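Local coordinates for protein diaminopimelate decarboxylase (Aquifex aeolicus, PDB 2P3E) that probably catalyses the pyridoxal 5'-phosphate-dependent decarboxylation of meso-2,6-diaminopimelate to L-lysine, at residues 382-387 and 411-416; 389-394 and 405-410; 107-112 and 128-133; 221-226 and 269-274; 46-51 and 282-287. All coordinates share one frame; numbering follows the deposited sequence.

Contact 1 (382-387 and 411-416)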
# COMPACT_ATOMS: atom_id res chain seq x y z
N SER B 382 2.52 -1.03 4.64
CA SER B 382 1.94 -2.37 4.57
C SER B 382 0.40 -2.35 4.49
O SER B 382 -0.28 -1.57 5.21
CB SER B 382 2.42 -3.20 5.77
OG SER B 382 1.95 -4.53 5.72
N SER B 383 -0.14 -3.18 3.60
CA SER B 383 -1.58 -3.20 3.33
C SER B 383 -2.15 -4.60 3.58
O SER B 383 -1.44 -5.50 4.10
CB SER B 383 -1.86 -2.76 1.88
OG SER B 383 -1.46 -3.79 0.98
N HIS B 384 -3.42 -4.77 3.22
CA HIS B 384 -4.12 -6.05 3.32
C HIS B 384 -4.46 -6.64 1.96
O HIS B 384 -5.32 -7.51 1.85
CB HIS B 384 -5.41 -5.91 4.15
CG HIS B 384 -5.15 -5.58 5.58
ND1 HIS B 384 -5.77 -4.53 6.24
CD2 HIS B 384 -4.31 -6.14 6.48
CE1 HIS B 384 -5.34 -4.49 7.49
NE2 HIS B 384 -4.44 -5.45 7.65
N TYR B 385 -3.75 -6.18 0.93
CA TYR B 385 -3.97 -6.67 -0.41
C TYR B 385 -3.95 -8.21 -0.44
O TYR B 385 -3.10 -8.84 0.21
CB TYR B 385 -2.93 -6.05 -1.36
CG TYR B 385 -3.21 -6.26 -2.82
CD1 TYR B 385 -4.52 -6.26 -3.31
CD2 TYR B 385 -2.15 -6.43 -3.73
CE1 TYR B 385 -4.77 -6.46 -4.68
CE2 TYR B 385 -2.39 -6.62 -5.08
CZ TYR B 385 -3.71 -6.63 -5.55
OH TYR B 385 -3.93 -6.83 -6.90
N ASN B 386 -4.92 -8.80 -1.15
CA ASN B 386 -5.10 -10.24 -1.21
C ASN B 386 -5.56 -10.83 0.14
O ASN B 386 -5.38 -12.02 0.40
CB ASN B 386 -3.82 -10.96 -1.70
CG ASN B 386 -3.49 -10.70 -3.19
OD1 ASN B 386 -2.56 -11.30 -3.70
ND2 ASN B 386 -4.24 -9.83 -3.87
N MET B 387 -6.16 -9.99 0.99
CA MET B 387 -6.67 -10.44 2.30
C MET B 387 -5.54 -11.06 3.14
O MET B 387 -5.75 -12.06 3.83
CB MET B 387 -7.85 -11.41 2.12
CG MET B 387 -9.20 -10.74 1.98
SD MET B 387 -9.72 -9.86 3.50
CE MET B 387 -9.88 -11.25 4.63
N ASP B 411 -10.13 -11.77 10.68
CA ASP B 411 -11.20 -11.04 11.31
C ASP B 411 -10.85 -9.55 11.42
O ASP B 411 -11.70 -8.70 11.21
CB ASP B 411 -11.51 -11.59 12.70
CG ASP B 411 -12.36 -12.89 12.67
OD1 ASP B 411 -12.90 -13.27 11.60
OD2 ASP B 411 -12.49 -13.50 13.76
N TYR B 412 -9.59 -9.26 11.77
CA TYR B 412 -9.13 -7.86 11.92
C TYR B 412 -9.28 -7.03 10.64
O TYR B 412 -9.72 -5.87 10.67
CB TYR B 412 -7.66 -7.83 12.38
CG TYR B 412 -7.03 -6.44 12.34
CD1 TYR B 412 -7.19 -5.56 13.41
CD2 TYR B 412 -6.28 -6.02 11.23
CE1 TYR B 412 -6.60 -4.27 13.40
CE2 TYR B 412 -5.70 -4.74 11.19
CZ TYR B 412 -5.85 -3.87 12.27
OH TYR B 412 -5.28 -2.62 12.24
N ILE B 413 -8.90 -7.63 9.52
CA ILE B 413 -9.00 -6.98 8.19
C ILE B 413 -10.44 -6.51 7.91
O ILE B 413 -10.65 -5.38 7.47
CB ILE B 413 -8.49 -7.90 7.05
CG1 ILE B 413 -7.04 -8.34 7.30
CG2 ILE B 413 -8.60 -7.19 5.67
CD1 ILE B 413 -6.54 -9.43 6.32
N VAL B 414 -11.42 -7.38 8.17
CA VAL B 414 -12.81 -7.07 7.80
C VAL B 414 -13.70 -6.64 8.98
O VAL B 414 -14.92 -6.48 8.82
CB VAL B 414 -13.47 -8.23 7.00
CG1 VAL B 414 -12.72 -8.45 5.67
CG2 VAL B 414 -13.49 -9.51 7.81
N GLU B 415 -13.11 -6.45 10.16
CA GLU B 415 -13.88 -6.09 11.37
C GLU B 415 -14.83 -4.89 11.18
O GLU B 415 -15.97 -4.95 11.64
CB GLU B 415 -12.96 -5.92 12.59
CG GLU B 415 -13.72 -5.81 13.95
CD GLU B 415 -14.20 -4.40 14.29
OE1 GLU B 415 -13.73 -3.43 13.65
OE2 GLU B 415 -15.05 -4.25 15.21
N PRO B 416 -14.38 -3.80 10.51
CA PRO B 416 -15.30 -2.67 10.26
C PRO B 416 -16.49 -2.96 9.34
O PRO B 416 -17.38 -2.12 9.21
CB PRO B 416 -14.37 -1.62 9.63
CG PRO B 416 -13.00 -1.97 10.22
CD PRO B 416 -13.00 -3.46 10.10
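His384 and Met387 pack against Tyr412, Ile413 and Val414 in a buried contact of rings and apolar chains, where the loop between strands 368-371 and 392-397 meets the C-terminal helix 410-414. Ile413 reaches both loop residues. Its CG1 lies over one face of the His384 imidazole, 3.8 Å from the ring centroid and 17° off the normal, a CH-pi contact displaced toward the rim, so that CD2 of His384 is the closest ring atom to CG1 (3.6 Å). The CG2 branch of Ile413, anti to its backbone N, meets Met387 SD at 3.6 Å, while Ile413 CD1 rests 3.7 Å from the carbonyl O of Met387. Bent at chi2 and again at chi3 (-65°), the Met387 chain carries CE to within 4.1 Å of Val414 CG1. Tyr412 approaches the imidazole differently: the two rings meet rim to rim, with Tyr412 CE2 3.7 Å from His384 CE1 and the planes 75° apart. Both imidazole nitrogens are engaged, NE2 with Glu408 OE1 of the same chain and ND1 with Arg390 of the second subunit, which should limit rotation of the ring under Ile413. Tyr412 OH bonds to the carbonyl O of Tyr412 of the second subunit. The last helix, packed on the loop between strands 368-371 and 392-397, belongs here to the dimer interface of the fold-type III, class-II decarboxylase family.

Contact 2 (389-394 and 405-410)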
# COMPACT_ATOMS: atom_id res chain seq x y z
N PRO B 389 -3.17 -10.83 6.29
CA PRO B 389 -2.92 -10.13 7.55
C PRO B 389 -1.46 -9.67 7.61
O PRO B 389 -0.56 -10.36 7.08
CB PRO B 389 -3.16 -11.20 8.62
CG PRO B 389 -4.02 -12.23 7.96
CD PRO B 389 -3.58 -12.23 6.50
N ARG B 390 -1.25 -8.52 8.23
CA ARG B 390 0.09 -7.96 8.34
C ARG B 390 0.93 -8.65 9.41
O ARG B 390 0.41 -9.37 10.28
CB ARG B 390 0.05 -6.44 8.56
CG ARG B 390 -0.59 -5.69 7.37
CD ARG B 390 -0.63 -4.18 7.58
NE ARG B 390 -1.56 -3.79 8.65
CZ ARG B 390 -2.13 -2.60 8.75
NH1 ARG B 390 -1.87 -1.66 7.84
NH2 ARG B 390 -2.96 -2.33 9.76
N ALA B 391 2.24 -8.44 9.32
CA ALA B 391 3.23 -9.15 10.10
C ALA B 391 3.19 -8.78 11.57
O ALA B 391 2.79 -7.66 11.92
CB ALA B 391 4.62 -8.83 9.55
N ALA B 392 3.65 -9.70 12.43
CA ALA B 392 3.97 -9.36 13.82
C ALA B 392 5.21 -8.44 13.81
O ALA B 392 6.01 -8.48 12.87
CB ALA B 392 4.25 -10.62 14.65
N GLU B 393 5.34 -7.63 14.85
CA GLU B 393 6.53 -6.82 15.07
C GLU B 393 7.12 -7.11 16.47
O GLU B 393 6.42 -7.10 17.46
CB GLU B 393 6.19 -5.33 14.97
CG GLU B 393 5.79 -4.85 13.55
CD GLU B 393 5.53 -3.33 13.51
OE1 GLU B 393 4.58 -2.84 14.20
OE2 GLU B 393 6.25 -2.61 12.79
N VAL B 394 8.43 -7.33 16.53
CA VAL B 394 9.10 -7.61 17.81
C VAL B 394 10.26 -6.64 17.97
O VAL B 394 10.86 -6.21 16.99
CB VAL B 394 9.60 -9.08 17.91
CG1 VAL B 394 8.41 -10.06 17.90
CG2 VAL B 394 10.52 -9.42 16.76
N ARG B 405 3.81 -5.59 18.21
CA ARG B 405 2.55 -5.68 17.45
C ARG B 405 2.22 -7.14 17.20
O ARG B 405 3.02 -7.86 16.62
CB ARG B 405 2.64 -4.92 16.11
CG ARG B 405 1.25 -4.77 15.45
CD ARG B 405 1.30 -4.08 14.09
NE ARG B 405 -0.03 -4.13 13.46
CZ ARG B 405 -0.92 -3.13 13.46
NH1 ARG B 405 -0.64 -1.97 14.04
NH2 ARG B 405 -2.08 -3.30 12.84
N LYS B 406 1.04 -7.57 17.66
CA LYS B 406 0.59 -8.94 17.39
C LYS B 406 0.34 -9.09 15.90
O LYS B 406 -0.04 -8.12 15.22
CB LYS B 406 -0.71 -9.25 18.14
CG LYS B 406 -0.58 -9.24 19.70
CD LYS B 406 -1.99 -9.44 20.35
CE LYS B 406 -2.93 -8.24 20.09
NZ LYS B 406 -4.14 -8.19 20.99
N ARG B 407 0.56 -10.30 15.39
CA ARG B 407 0.14 -10.64 14.04
C ARG B 407 -1.38 -10.50 13.95
O ARG B 407 -2.12 -10.94 14.84
CB ARG B 407 0.55 -12.07 13.71
CG ARG B 407 0.36 -12.46 12.23
CD ARG B 407 0.94 -13.86 11.97
NE ARG B 407 2.35 -13.90 12.39
CZ ARG B 407 3.37 -13.43 11.67
NH1 ARG B 407 3.17 -12.87 10.47
NH2 ARG B 407 4.60 -13.48 12.17
N GLU B 408 -1.84 -9.88 12.87
CA GLU B 408 -3.26 -9.75 12.58
C GLU B 408 -3.84 -11.09 12.16
O GLU B 408 -3.10 -12.00 11.77
CB GLU B 408 -3.46 -8.71 11.46
CG GLU B 408 -3.04 -7.31 11.88
CD GLU B 408 -2.89 -6.36 10.69
OE1 GLU B 408 -3.22 -6.76 9.56
OE2 GLU B 408 -2.50 -5.21 10.91
N ASN B 409 -5.15 -11.21 12.24
CA ASN B 409 -5.88 -12.32 11.66
C ASN B 409 -6.89 -11.80 10.65
O ASN B 409 -7.03 -10.59 10.49
CB ASN B 409 -6.52 -13.17 12.77
CG ASN B 409 -7.47 -12.37 13.66
OD1 ASN B 409 -8.02 -11.33 13.28
ND2 ASN B 409 -7.68 -12.89 14.87
N TYR B 410 -7.57 -12.70 9.94
CA TYR B 410 -8.54 -12.29 8.92
C TYR B 410 -9.67 -11.43 9.47
O TYR B 410 -10.12 -10.48 8.81
CB TYR B 410 -9.14 -13.52 8.22
CG TYR B 410 -8.11 -14.49 7.66
CD1 TYR B 410 -6.94 -14.02 7.04
CD2 TYR B 410 -8.33 -15.86 7.72
CE1 TYR B 410 -6.00 -14.92 6.53
CE2 TYR B 410 -7.40 -16.76 7.21
CZ TYR B 410 -6.24 -16.28 6.61
OH TYR B 410 -5.32 -17.17 6.10
O HOH W 1 0.94 -12.32 8.74
O HOH W 2 0.16 -6.90 12.78
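Glu408 is held by two arginines. Its OE2 accepts from Arg390 NE at 2.8 Å and Arg390 NH2 at 3.1 Å, both on the syn side and in the guanidinium plane; the Arg390 chain is bent at chi3 (-68°), which places NE against OE2. Arg405 NH2 takes the anti lone pair of OE2 at 2.7 Å. The other oxygen, OE1, receives Arg390 N at 3.0 Å, from 61° out of the carboxylate plane, and also bonds to His384 NE2. The shared carboxylate probably helps to offset two like charges, since Arg390 NH2 and Arg405 NH2 stand 3.3 Å apart, their guanidinium planes at 87°. A leucine in place of Glu408 would probably leave both guanidiniums without their common counter-charge and Arg390 N without this acceptor. Beyond the network the segments continue into the antiparallel beta hairpin of strands 392-397 and 400-405, where Glu393 and Arg405 form a hydrogen-bonded pair: Glu393 N to Arg405 O is 2.9 Å and Arg405 N to Glu393 O 3.1 Å. A water bridges Arg405 NE to the carbonyls of Ala391 and Lys406. Arg407 lays one guanidinium face over Ala392 N, its NH1 bonding to Pro35 O. Pro389 CG rests 3.5 Å from Tyr410 CD1.

Contact 3 (107-112 and 128-133)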
# COMPACT_ATOMS: atom_id res chain seq x y z
N ALA B 107 3.59 19.19 9.63
CA ALA B 107 3.86 19.52 8.23
C ALA B 107 2.84 18.91 7.26
O ALA B 107 1.88 18.28 7.66
CB ALA B 107 5.25 19.10 7.84
N GLY B 108 3.08 19.14 5.98
CA GLY B 108 2.29 18.49 4.92
C GLY B 108 1.01 19.22 4.58
O GLY B 108 0.62 20.20 5.23
N VAL B 109 0.37 18.73 3.52
CA VAL B 109 -0.90 19.26 3.04
C VAL B 109 -2.05 18.38 3.57
O VAL B 109 -3.21 18.58 3.18
CB VAL B 109 -0.93 19.34 1.48
CG1 VAL B 109 0.15 20.28 0.97
CG2 VAL B 109 -0.78 17.96 0.85
N GLY B 110 -1.71 17.43 4.46
CA GLY B 110 -2.67 16.51 5.05
C GLY B 110 -3.31 17.09 6.29
O GLY B 110 -3.03 16.66 7.42
N LYS B 111 -4.19 18.09 6.07
CA LYS B 111 -4.68 18.96 7.15
C LYS B 111 -6.15 19.34 6.96
O LYS B 111 -6.48 20.43 6.47
CB LYS B 111 -3.78 20.19 7.29
CG LYS B 111 -2.37 19.80 7.80
CD LYS B 111 -1.49 20.96 8.23
CE LYS B 111 -0.56 21.33 7.12
NZ LYS B 111 0.67 22.05 7.55
N THR B 112 -7.03 18.41 7.34
CA THR B 112 -8.47 18.62 7.31
C THR B 112 -8.88 19.52 8.47
O THR B 112 -8.10 19.73 9.41
CB THR B 112 -9.24 17.29 7.43
OG1 THR B 112 -8.92 16.67 8.68
CG2 THR B 112 -8.84 16.35 6.31
N ASN B 128 3.92 23.93 10.14
CA ASN B 128 4.69 24.22 8.93
C ASN B 128 3.74 24.30 7.75
O ASN B 128 3.26 23.29 7.22
CB ASN B 128 5.81 23.19 8.72
CG ASN B 128 6.86 23.27 9.80
OD1 ASN B 128 7.23 24.36 10.25
ND2 ASN B 128 7.37 22.12 10.23
N VAL B 129 3.46 25.55 7.35
CA VAL B 129 2.38 25.87 6.47
C VAL B 129 2.78 25.71 5.01
O VAL B 129 3.86 26.15 4.57
CB VAL B 129 1.80 27.30 6.77
CG1 VAL B 129 0.76 27.67 5.76
CG2 VAL B 129 1.16 27.33 8.17
N GLU B 130 1.87 25.08 4.27
CA GLU B 130 2.06 24.64 2.90
C GLU B 130 1.31 25.49 1.86
O GLU B 130 1.57 25.36 0.66
CB GLU B 130 1.63 23.17 2.78
CG GLU B 130 2.54 22.19 3.52
CD GLU B 130 3.89 21.97 2.83
OE1 GLU B 130 4.12 22.48 1.71
OE2 GLU B 130 4.72 21.26 3.43
N SER B 131 0.38 26.35 2.31
CA SER B 131 -0.32 27.26 1.39
C SER B 131 -0.87 28.51 2.08
O SER B 131 -1.04 28.55 3.30
CB SER B 131 -1.46 26.54 0.65
OG SER B 131 -2.43 26.11 1.59
N ARG B 132 -1.16 29.52 1.28
CA ARG B 132 -1.79 30.73 1.78
C ARG B 132 -3.23 30.50 2.25
O ARG B 132 -3.69 31.11 3.21
CB ARG B 132 -1.79 31.80 0.69
CG ARG B 132 -2.23 33.16 1.21
CD ARG B 132 -1.99 34.25 0.19
NE ARG B 132 -0.57 34.58 0.05
CZ ARG B 132 -0.12 35.72 -0.46
NH1 ARG B 132 -0.97 36.66 -0.86
NH2 ARG B 132 1.19 35.94 -0.54
N GLN B 133 -3.97 29.63 1.54
CA GLN B 133 -5.31 29.29 1.97
C GLN B 133 -5.29 28.62 3.35
O GLN B 133 -6.14 28.91 4.20
CB GLN B 133 -6.01 28.42 0.92
CG GLN B 133 -7.49 28.23 1.19
CD GLN B 133 -8.24 27.63 0.03
OE1 GLN B 133 -7.65 27.00 -0.86
NE2 GLN B 133 -9.56 27.85 0.01
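Glu130 presents the aliphatic part of an acidic side chain, rather than its carboxylate, to the backbone of Gly108: CG lies 3.3 Å from Gly108 O. The chain is bent at chi2 (-74°), which turns CD back, and OE2 stays 3.7 Å from Gly108 N, a buried amide with no partner in the model. Gly108 has a positive phi (85°), a conformation that favours glycine. The carboxylate instead serves residues outside the contact, OE2 in a salt bridge with Arg154 and OE1 accepting from Gly177 N. An alanine in place of Glu130 would probably leave Arg154 without this counter-charge and Gly177 N without this acceptor, and would open a gap beside Gly108. Crossing at about a right angle, Val109 sets CG1 3.7 Å from Glu130 CB. Ala107 and Asn128 touch less closely, CB to CB 4.2 Å. For Lys111, the modelled salt bridge to Glu134 is doubtful, because CE is placed too close to Gly108 O. These loops follow strands 104-106 and 126-129, neighbouring parallel strands of the TIM-barrel-like pyridoxal-binding domain. Asn128 touches Glu279, a cofactor-binding residue by similarity, consistent with the usual location of the active site at the C-terminal ends of the barrel strands.

Contact 4 (221-226 and 269-274)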
# COMPACT_ATOMS: atom_id res chain seq x y z
N LYS B 221 20.23 29.72 2.25
CA LYS B 221 19.03 30.45 1.83
C LYS B 221 18.10 30.73 3.00
O LYS B 221 17.54 31.82 3.10
CB LYS B 221 18.27 29.67 0.74
CG LYS B 221 19.06 29.33 -0.51
CD LYS B 221 19.39 30.54 -1.34
CE LYS B 221 20.06 30.12 -2.66
NZ LYS B 221 20.36 31.35 -3.47
N VAL B 222 17.90 29.74 3.86
CA VAL B 222 17.06 29.91 5.04
C VAL B 222 17.64 30.92 6.02
O VAL B 222 16.90 31.73 6.60
CB VAL B 222 16.77 28.55 5.74
CG1 VAL B 222 16.17 28.78 7.13
CG2 VAL B 222 15.80 27.72 4.89
N VAL B 223 18.97 30.88 6.20
CA VAL B 223 19.67 31.81 7.09
C VAL B 223 19.52 33.24 6.56
O VAL B 223 19.25 34.17 7.33
CB VAL B 223 21.18 31.44 7.25
CG1 VAL B 223 21.98 32.61 7.90
CG2 VAL B 223 21.33 30.18 8.08
N SER B 224 19.69 33.42 5.26
CA SER B 224 19.44 34.72 4.61
C SER B 224 18.00 35.19 4.78
O SER B 224 17.77 36.38 5.06
CB SER B 224 19.80 34.67 3.13
OG SER B 224 21.16 34.26 3.01
N LEU B 225 17.02 34.29 4.60
CA LEU B 225 15.63 34.65 4.85
C LEU B 225 15.43 35.06 6.31
O LEU B 225 14.73 36.03 6.60
CB LEU B 225 14.65 33.51 4.49
CG LEU B 225 13.15 33.82 4.68
CD1 LEU B 225 12.67 35.01 3.83
CD2 LEU B 225 12.32 32.58 4.34
N TYR B 226 16.03 34.30 7.22
CA TYR B 226 15.96 34.61 8.65
C TYR B 226 16.47 36.03 8.93
O TYR B 226 15.81 36.80 9.64
CB TYR B 226 16.77 33.58 9.43
CG TYR B 226 17.09 33.93 10.86
CD1 TYR B 226 16.18 33.65 11.88
CD2 TYR B 226 18.31 34.54 11.21
CE1 TYR B 226 16.47 33.94 13.20
CE2 TYR B 226 18.60 34.86 12.54
CZ TYR B 226 17.67 34.54 13.52
OH TYR B 226 17.91 34.83 14.83
N LEU B 269 25.22 28.22 10.95
CA LEU B 269 24.27 28.37 12.06
C LEU B 269 24.76 29.28 13.18
O LEU B 269 23.98 29.72 14.03
CB LEU B 269 23.84 27.00 12.62
CG LEU B 269 23.14 26.04 11.65
CD1 LEU B 269 22.89 24.68 12.27
CD2 LEU B 269 21.84 26.65 11.08
N GLU B 270 26.06 29.57 13.20
CA GLU B 270 26.57 30.57 14.13
C GLU B 270 25.95 31.95 13.88
O GLU B 270 25.92 32.79 14.78
CB GLU B 270 28.10 30.59 14.14
CG GLU B 270 28.73 31.55 15.15
CD GLU B 270 28.14 31.48 16.58
OE1 GLU B 270 27.96 30.37 17.14
OE2 GLU B 270 27.88 32.56 17.17
N ASN B 271 25.42 32.17 12.67
CA ASN B 271 24.78 33.44 12.32
C ASN B 271 23.41 33.65 12.98
O ASN B 271 22.87 34.74 12.92
CB ASN B 271 24.59 33.53 10.80
CG ASN B 271 25.91 33.64 10.05
OD1 ASN B 271 26.65 34.62 10.21
ND2 ASN B 271 26.19 32.66 9.21
N VAL B 272 22.85 32.59 13.56
CA VAL B 272 21.46 32.68 14.02
C VAL B 272 21.28 32.42 15.52
O VAL B 272 22.02 31.65 16.13
CB VAL B 272 20.53 31.78 13.17
CG1 VAL B 272 20.72 32.08 11.67
CG2 VAL B 272 20.78 30.33 13.44
N LYS B 273 20.30 33.11 16.10
CA LYS B 273 19.95 32.94 17.50
C LYS B 273 18.82 31.92 17.68
O LYS B 273 18.59 31.44 18.79
CB LYS B 273 19.50 34.28 18.11
CG LYS B 273 20.58 35.33 18.26
CD LYS B 273 20.09 36.48 19.16
CE LYS B 273 19.06 37.34 18.44
NZ LYS B 273 18.60 38.47 19.34
N ALA B 274 18.11 31.62 16.59
CA ALA B 274 16.97 30.71 16.62
C ALA B 274 17.32 29.31 17.11
O ALA B 274 18.45 28.85 16.96
CB ALA B 274 16.32 30.66 15.25
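Tyr226 and Val272 make the central apolar contact between helix 214-231 and the turn after helix 258-269. Val272 CB lies over one face of the phenol ring, 4.1 Å from the centroid and 27° off the normal, a CH-pi contact. Its CG1 comes closer to the ring rim, 3.5 Å from Tyr226 CD2. Ala274 adds a methyl group, with CB 3.9 Å from Tyr226 CE1. At the far end of the phenol, the hydroxyl accepts from the backbone: Lys273 N donates to Tyr226 OH at 3.2 Å, with a N-H...O angle of 155°. This bond ties the tip of the aromatic side chain to the loop and probably limits how far the ring can slide over Val272. One helical turn earlier, Val223 widens the contact, its CG1 4.0 Å from Val272 CG1 and equally far, 4.0 Å, from Asn271 CB. A chi1 of 165° sets Tyr226 CG anti to the backbone N. On the loop side, a type I turn from Leu269 to Val272 is closed by Val272 N bonding to Leu269 O at 3.1 Å, and Asn271 ND2 bonds to Leu268 O. Leu239 of strand 238-240 touches Tyr226, Val272 and Ala274, and Ile201 of strand 196-202 also meets Tyr226, so the contact joins one barrel-covering helix to the connection that leads from helix 258-269 into strand 275-278.

Contact 5 (46-51 and 282-287)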
# COMPACT_ATOMS: atom_id res chain seq x y z
N GLU B 46 20.62 4.73 19.82
CA GLU B 46 21.94 5.24 19.45
C GLU B 46 21.91 6.17 18.23
O GLU B 46 22.68 7.14 18.19
CB GLU B 46 22.94 4.10 19.20
CG GLU B 46 23.40 3.45 20.49
CD GLU B 46 24.01 2.08 20.29
OE1 GLU B 46 24.43 1.75 19.16
OE2 GLU B 46 24.07 1.32 21.28
N ARG B 47 21.04 5.89 17.26
CA ARG B 47 20.83 6.85 16.15
C ARG B 47 20.27 8.17 16.65
O ARG B 47 20.70 9.25 16.19
CB ARG B 47 19.90 6.27 15.07
CG ARG B 47 20.42 4.99 14.43
CD ARG B 47 21.72 5.16 13.67
NE ARG B 47 21.46 5.84 12.41
CZ ARG B 47 22.24 5.78 11.33
NH1 ARG B 47 23.37 5.06 11.35
NH2 ARG B 47 21.88 6.44 10.23
N PHE B 48 19.29 8.11 17.55
CA PHE B 48 18.72 9.32 18.13
C PHE B 48 19.78 10.10 18.90
O PHE B 48 19.86 11.33 18.78
CB PHE B 48 17.52 9.04 19.03
CG PHE B 48 16.94 10.28 19.66
CD1 PHE B 48 16.09 11.11 18.94
CD2 PHE B 48 17.27 10.65 20.97
CE1 PHE B 48 15.56 12.28 19.50
CE2 PHE B 48 16.74 11.81 21.55
CZ PHE B 48 15.90 12.64 20.81
N GLU B 49 20.56 9.38 19.71
CA GLU B 49 21.59 9.99 20.53
C GLU B 49 22.71 10.61 19.69
O GLU B 49 23.32 11.60 20.08
CB GLU B 49 22.17 8.99 21.56
CG GLU B 49 21.21 8.60 22.69
CD GLU B 49 20.63 9.79 23.44
OE1 GLU B 49 21.36 10.79 23.65
OE2 GLU B 49 19.44 9.72 23.82
N ALA B 50 22.97 10.02 18.53
CA ALA B 50 23.91 10.61 17.58
C ALA B 50 23.49 12.02 17.13
O ALA B 50 24.33 12.91 16.99
CB ALA B 50 24.12 9.70 16.39
N TYR B 51 22.19 12.20 16.90
CA TYR B 51 21.63 13.52 16.59
C TYR B 51 21.76 14.47 17.79
O TYR B 51 22.17 15.63 17.63
CB TYR B 51 20.16 13.39 16.16
CG TYR B 51 19.99 13.11 14.69
CD1 TYR B 51 19.74 11.82 14.23
CD2 TYR B 51 20.09 14.14 13.75
CE1 TYR B 51 19.59 11.55 12.86
CE2 TYR B 51 19.95 13.89 12.37
CZ TYR B 51 19.69 12.60 11.94
OH TYR B 51 19.53 12.37 10.60
N ARG B 282 13.88 8.22 8.50
CA ARG B 282 14.64 7.09 7.94
C ARG B 282 16.00 6.86 8.63
O ARG B 282 16.39 5.71 8.84
CB ARG B 282 14.90 7.34 6.45
CG ARG B 282 15.30 6.10 5.65
CD ARG B 282 15.82 6.49 4.25
NE ARG B 282 14.89 7.38 3.53
CZ ARG B 282 13.93 6.97 2.70
NH1 ARG B 282 13.72 5.68 2.46
NH2 ARG B 282 13.16 7.88 2.11
N SER B 283 16.74 7.94 8.93
CA SER B 283 18.08 7.79 9.54
C SER B 283 18.05 7.26 10.97
O SER B 283 19.10 6.85 11.50
CB SER B 283 18.92 9.08 9.45
OG SER B 283 18.24 10.19 10.02
N ILE B 284 16.90 7.28 11.62
CA ILE B 284 16.77 6.63 12.93
C ILE B 284 16.20 5.22 12.79
O ILE B 284 16.73 4.27 13.38
CB ILE B 284 15.90 7.48 13.91
CG1 ILE B 284 16.63 8.78 14.30
CG2 ILE B 284 15.47 6.66 15.15
CD1 ILE B 284 15.76 9.73 15.14
N MET B 285 15.17 5.07 11.97
CA MET B 285 14.42 3.81 11.91
C MET B 285 14.87 2.80 10.85
O MET B 285 14.69 1.59 11.03
CB MET B 285 12.93 4.10 11.71
CG MET B 285 12.21 4.58 12.97
SD MET B 285 12.45 3.51 14.43
CE MET B 285 11.97 1.93 13.79
N GLY B 286 15.41 3.29 9.74
CA GLY B 286 15.60 2.48 8.52
C GLY B 286 16.35 1.19 8.75
O GLY B 286 15.82 0.11 8.50
N ASN B 287 17.59 1.31 9.24
CA ASN B 287 18.39 0.10 9.49
C ASN B 287 18.17 -0.53 10.87
O ASN B 287 18.81 -1.53 11.22
CB ASN B 287 19.87 0.36 9.22
CG ASN B 287 20.22 0.17 7.76
OD1 ASN B 287 19.86 -0.85 7.16
ND2 ASN B 287 20.93 1.13 7.18
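Arg47 and Ile284 bring helix 41-54 close to the short helix beginning at Arg282, their CA atoms 5.2 Å apart. The Arg47 chain is bent at chi2 (-64°) and chi3 (-75°), which brings NE to the carbonyl of Ser283. NE donates to Ser283 O at 2.7 Å, almost in line with the carbonyl (C=O...NE 174°), and the oxygen sits at the edge of the guanidinium, near its plane. Arg47 NH2 adds a weak bond to the same Ser283 O at 3.1 Å, while NH1 forms a salt bridge with Glu255. Tyr51, one helical turn on, reaches the side-chain hydroxyl of Ser283: its OH and Ser283 OG are hydrogen-bonded at 2.6 Å, with OG at the ring edge near the ring plane, and either hydroxyl may donate. Apolar contacts fill in between. Arg47 CB lies 3.8 Å from Ile284 CA, and Phe48 and Ile284 run side by side in the same direction, Phe48 CD1 to Ile284 CD1 4.1 Å. Ser283 is thus gripped through both its carbonyl and its hydroxyl. The guanidinium would be expected to polarise that carbonyl, and the bonds to Ser283 O and OG probably help to fix the residue directly after Arg282, which by similarity binds cofactor and substrate; Arg47 and Tyr51 therefore probably act as second-shell residues that help to hold this part of the binding site.

From the N terminus, contact 5 opens first at 46-51 and closes at 282-287, a loop that spans most of the pyridoxal-binding barrel and ties helix 41-54 to the segment containing Arg282. Within that span lie contact 3, joining the ends of two neighbouring barrel strands, and then contact 4, joining a covering helix to a later turn; these two follow one another without crossing. After contact 5 closes, contact 1 opens at 382-387 and closes at the C-terminal helix, enclosing contact 2 with its hairpin. Contacts 1 and 2 touch each other, and contacts 1, 2 and 3 all reach the second subunit.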